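Local coordinates for protein serpin 2 (Anopheles gambiae, PDB 3PZF) that inhibits the clip-domain serine proteases CLIPB9, CLIPB10 and CLIPB4 and thereby holds back phenoloxidase activation and melanization in the mosquito hemolymph, at residues A[285-297]-A[331-343]. Numbering follows the deposited sequence. Where two conformers were deposited one is given.
Sequences LPKFKFDFSEQLN and SRIFQKAGITINE
The antiparallel pairing of Phe288–Gln295 with Phe334–Ile341 joins strands 6 and 5 of serpin beta-sheet A, the sheet that takes up the reactive-centre loop during inhibition. Paired backbone bonds run from Phe288–Ile341, where the N-H of Phe288 binds only weakly, to Glu294–Gln335, and the N-H of Leu296 to Ile333 O carries the backbone bonding one step further. Ile341 lays CG1 over one face of the Phe288 ring, 3.7 Å from its centroid and 18° off the normal, while its CD1 lies 3.2 Å from Phe288 CE1, a tight fit. Phe288 CG stands between its backbone N and carbonyl carbon (chi1 54°), which brings the ring over toward Ile341; Ile339 CG2 meets this ring at its edge and rests over a face of Phe290, 3.4 Å from CE2. On the other face of the sheet Lys336, extended, runs past Ser293 CB toward Asp291. Its salt bridge to OD1 is long, and a water joins the two groups, while NZ also bonds to Glu165 O. Lys287 bends at chi3 and reaches the syn side of Glu343 OE2 with NZ (2.8 Å), just before the hinge that begins at Leu344. At the far end the Asn297 amide grips the backbone twice, OD1 taking the N-H of Ile333 in its carbonyl plane (3.0 Å) and ND2 giving to Ser331 O. Gln295 OE1 receives Arg332 NH1, the amide and guanidinium planes nearly perpendicular. Strand 177-188 lies parallel to 332-341, and Glu347 holds Thr340 OG1. Beneath the aromatic face, Phe290 and Phe292 rest on strand 41-43, the latter edge-to-face with His37, and Ile333 packs against helix 45-58 through Leu51 and Ile55.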
# COMPACT_ATOMS: atom_id res chain seq x y z
N LEU A 285 3.11 -18.15 11.59
CA LEU A 285 3.51 -16.85 11.06
C LEU A 285 4.31 -16.12 12.12
O LEU A 285 3.98 -16.21 13.31
CB LEU A 285 2.31 -15.97 10.74
CG LEU A 285 1.49 -16.39 9.50
CD1 LEU A 285 0.26 -15.52 9.47
CD2 LEU A 285 2.33 -16.17 8.25
N PRO A 286 5.34 -15.39 11.68
CA PRO A 286 6.06 -14.56 12.65
C PRO A 286 5.28 -13.28 12.87
O PRO A 286 4.72 -12.74 11.90
CB PRO A 286 7.38 -14.27 11.95
CG PRO A 286 7.05 -14.31 10.47
CD PRO A 286 5.95 -15.36 10.34
N LYS A 287 5.22 -12.80 14.09
CA LYS A 287 4.58 -11.52 14.36
C LYS A 287 5.53 -10.41 13.90
O LYS A 287 6.75 -10.57 13.91
CB LYS A 287 4.25 -11.40 15.85
CG LYS A 287 3.15 -12.40 16.27
CD LYS A 287 2.70 -12.24 17.70
CE LYS A 287 3.66 -12.94 18.67
NZ LYS A 287 3.22 -12.82 20.11
N PHE A 288 4.96 -9.29 13.45
CA PHE A 288 5.79 -8.15 13.07
C PHE A 288 5.06 -6.85 13.24
O PHE A 288 3.82 -6.78 13.16
CB PHE A 288 6.35 -8.29 11.64
CG PHE A 288 5.29 -8.53 10.57
CD1 PHE A 288 5.05 -9.82 10.06
CD2 PHE A 288 4.55 -7.47 10.05
CE1 PHE A 288 4.09 -10.04 9.03
CE2 PHE A 288 3.58 -7.68 9.05
CZ PHE A 288 3.35 -8.97 8.54
N LYS A 289 5.84 -5.81 13.51
CA LYS A 289 5.35 -4.45 13.59
C LYS A 289 6.43 -3.53 13.04
O LYS A 289 7.53 -3.45 13.59
CB LYS A 289 5.06 -4.10 15.05
CG LYS A 289 4.65 -2.64 15.27
CD LYS A 289 4.31 -2.38 16.71
CE LYS A 289 3.68 -0.99 16.87
NZ LYS A 289 3.28 -0.72 18.29
N PHE A 290 6.12 -2.80 11.97
CA PHE A 290 7.12 -1.90 11.39
C PHE A 290 6.45 -0.86 10.51
O PHE A 290 5.25 -0.92 10.23
CB PHE A 290 8.17 -2.69 10.57
CG PHE A 290 7.65 -3.26 9.24
CD1 PHE A 290 7.84 -2.60 8.02
CD2 PHE A 290 7.00 -4.50 9.22
CE1 PHE A 290 7.37 -3.15 6.82
CE2 PHE A 290 6.52 -5.04 8.03
CZ PHE A 290 6.71 -4.38 6.82
N ASP A 291 7.24 0.11 10.09
CA ASP A 291 6.74 1.05 9.12
C ASP A 291 7.79 1.27 8.03
O ASP A 291 8.94 0.86 8.14
CB ASP A 291 6.30 2.34 9.79
CG ASP A 291 7.34 2.92 10.66
OD1 ASP A 291 8.40 3.30 10.14
OD2 ASP A 291 7.06 3.03 11.87
N PHE A 292 7.37 1.93 6.97
CA PHE A 292 8.22 2.03 5.80
C PHE A 292 7.81 3.32 5.11
O PHE A 292 6.62 3.56 4.88
CB PHE A 292 8.03 0.85 4.84
CG PHE A 292 8.95 0.90 3.65
CD1 PHE A 292 10.28 0.53 3.77
CD2 PHE A 292 8.50 1.40 2.42
CE1 PHE A 292 11.15 0.61 2.68
CE2 PHE A 292 9.37 1.49 1.33
CZ PHE A 292 10.70 1.08 1.47
N SER A 293 8.79 4.18 4.87
CA SER A 293 8.56 5.49 4.27
C SER A 293 9.47 5.60 3.05
O SER A 293 10.59 5.10 3.08
CB SER A 293 8.91 6.58 5.28
OG SER A 293 8.45 7.84 4.85
N GLU A 294 9.02 6.27 2.00
CA GLU A 294 9.86 6.43 0.83
C GLU A 294 9.44 7.66 0.02
O GLU A 294 8.26 7.99 -0.05
CB GLU A 294 9.81 5.19 -0.08
CG GLU A 294 10.77 5.29 -1.27
CD GLU A 294 11.01 3.96 -1.95
OE1 GLU A 294 10.06 3.15 -2.02
OE2 GLU A 294 12.15 3.74 -2.42
N GLN A 295 10.42 8.29 -0.61
CA GLN A 295 10.11 9.34 -1.56
C GLN A 295 9.92 8.60 -2.88
O GLN A 295 10.77 7.79 -3.28
CB GLN A 295 11.27 10.33 -1.63
CG GLN A 295 11.10 11.34 -2.72
CD GLN A 295 12.27 12.32 -2.74
OE1 GLN A 295 12.70 12.81 -1.69
NE2 GLN A 295 12.81 12.57 -3.92
N LEU A 296 8.79 8.85 -3.54
CA LEU A 296 8.35 8.02 -4.67
C LEU A 296 8.89 8.53 -6.01
O LEU A 296 8.75 7.83 -7.01
CB LEU A 296 6.82 7.94 -4.73
CG LEU A 296 6.11 7.39 -3.48
CD1 LEU A 296 4.59 7.20 -3.76
CD2 LEU A 296 6.75 6.05 -3.02
N ASN A 297 9.53 9.70 -6.04
CA ASN A 297 10.07 10.23 -7.30
C ASN A 297 10.89 9.18 -8.05
O ASN A 297 10.64 8.88 -9.22
CB ASN A 297 10.95 11.48 -7.08
CG ASN A 297 10.19 12.65 -6.47
OD1 ASN A 297 9.36 12.47 -5.60
ND2 ASN A 297 10.49 13.88 -6.94
N SER A 331 7.17 18.80 -6.38
CA SER A 331 8.60 18.70 -6.08
C SER A 331 8.97 17.31 -5.62
O SER A 331 9.89 16.71 -6.17
CB SER A 331 8.97 19.69 -4.98
OG SER A 331 8.50 20.98 -5.33
N ARG A 332 8.28 16.83 -4.60
CA ARG A 332 8.57 15.52 -3.99
C ARG A 332 7.28 14.84 -3.62
O ARG A 332 6.32 15.52 -3.24
CB ARG A 332 9.39 15.71 -2.73
CG ARG A 332 10.78 16.32 -2.97
CD ARG A 332 11.53 16.43 -1.68
NE ARG A 332 12.74 17.24 -1.83
CZ ARG A 332 13.98 16.79 -1.65
NH1 ARG A 332 14.21 15.52 -1.32
NH2 ARG A 332 15.00 17.63 -1.81
N ILE A 333 7.25 13.51 -3.73
CA ILE A 333 6.11 12.71 -3.32
C ILE A 333 6.58 11.77 -2.22
O ILE A 333 7.57 11.05 -2.39
CB ILE A 333 5.55 11.85 -4.49
CG1 ILE A 333 5.12 12.78 -5.64
CG2 ILE A 333 4.37 11.01 -4.03
CD1 ILE A 333 4.61 12.04 -6.87
N PHE A 334 5.88 11.78 -1.10
CA PHE A 334 6.25 10.90 0.02
C PHE A 334 5.07 9.99 0.35
O PHE A 334 3.92 10.42 0.35
CB PHE A 334 6.60 11.72 1.27
CG PHE A 334 7.84 12.58 1.13
CD1 PHE A 334 9.11 12.02 1.24
CD2 PHE A 334 7.74 13.95 0.94
CE1 PHE A 334 10.24 12.80 1.13
CE2 PHE A 334 8.87 14.74 0.82
CZ PHE A 334 10.12 14.17 0.93
N GLN A 335 5.36 8.72 0.66
CA GLN A 335 4.32 7.85 1.17
C GLN A 335 4.85 7.12 2.39
O GLN A 335 6.02 6.71 2.41
CB GLN A 335 3.90 6.79 0.12
CG GLN A 335 2.87 5.83 0.68
CD GLN A 335 2.28 4.86 -0.36
OE1 GLN A 335 1.14 5.02 -0.82
NE2 GLN A 335 3.03 3.82 -0.68
N LYS A 336 4.03 6.97 3.41
CA LYS A 336 4.45 6.14 4.56
C LYS A 336 3.29 5.26 4.99
O LYS A 336 2.12 5.66 4.90
CB LYS A 336 4.91 7.00 5.73
CG LYS A 336 5.51 6.18 6.91
CD LYS A 336 6.31 7.14 7.87
CE LYS A 336 7.15 6.35 8.89
NZ LYS A 336 8.07 7.25 9.73
N ALA A 337 3.61 4.06 5.45
CA ALA A 337 2.61 3.08 5.89
C ALA A 337 3.17 2.30 7.07
O ALA A 337 4.35 1.97 7.06
CB ALA A 337 2.30 2.11 4.76
N GLY A 338 2.33 1.99 8.05
CA GLY A 338 2.74 1.07 9.12
C GLY A 338 1.91 -0.19 9.04
O GLY A 338 0.79 -0.17 8.55
N ILE A 339 2.43 -1.31 9.52
CA ILE A 339 1.65 -2.56 9.50
C ILE A 339 2.08 -3.34 10.72
O ILE A 339 3.24 -3.31 11.11
CB ILE A 339 1.91 -3.38 8.23
CG1 ILE A 339 0.95 -4.60 8.13
CG2 ILE A 339 3.39 -3.79 8.15
CD1 ILE A 339 -0.56 -4.23 7.93
N THR A 340 1.11 -4.01 11.33
CA THR A 340 1.33 -4.90 12.47
C THR A 340 0.51 -6.14 12.24
O THR A 340 -0.62 -6.05 11.75
CB THR A 340 0.83 -4.24 13.75
OG1 THR A 340 1.51 -2.98 13.93
CG2 THR A 340 1.08 -5.16 14.98
N ILE A 341 1.05 -7.32 12.53
CA ILE A 341 0.18 -8.47 12.73
C ILE A 341 0.53 -9.13 14.06
O ILE A 341 1.72 -9.26 14.42
CB ILE A 341 0.18 -9.55 11.56
CG1 ILE A 341 1.53 -10.28 11.47
CG2 ILE A 341 -0.22 -8.89 10.20
CD1 ILE A 341 1.55 -11.45 10.47
N ASN A 342 -0.51 -9.51 14.80
CA ASN A 342 -0.36 -10.38 15.95
C ASN A 342 -1.48 -11.43 16.01
O ASN A 342 -2.17 -11.66 15.01
CB ASN A 342 -0.27 -9.55 17.24
CG ASN A 342 -1.56 -8.84 17.58
OD1 ASN A 342 -2.57 -9.02 16.92
ND2 ASN A 342 -1.54 -8.06 18.66
N GLU A 343 -1.69 -12.06 17.16
CA GLU A 343 -2.69 -13.13 17.26
C GLU A 343 -4.11 -12.67 16.97
O GLU A 343 -4.95 -13.46 16.58
CB GLU A 343 -2.68 -13.72 18.66
CG GLU A 343 -1.39 -14.49 18.98
CD GLU A 343 -0.28 -13.61 19.53
OE1 GLU A 343 -0.40 -12.35 19.57
OE2 GLU A 343 0.74 -14.18 19.91
O HOH W 1 1.04 -10.44 20.80
O HOH W 2 9.46 5.29 11.38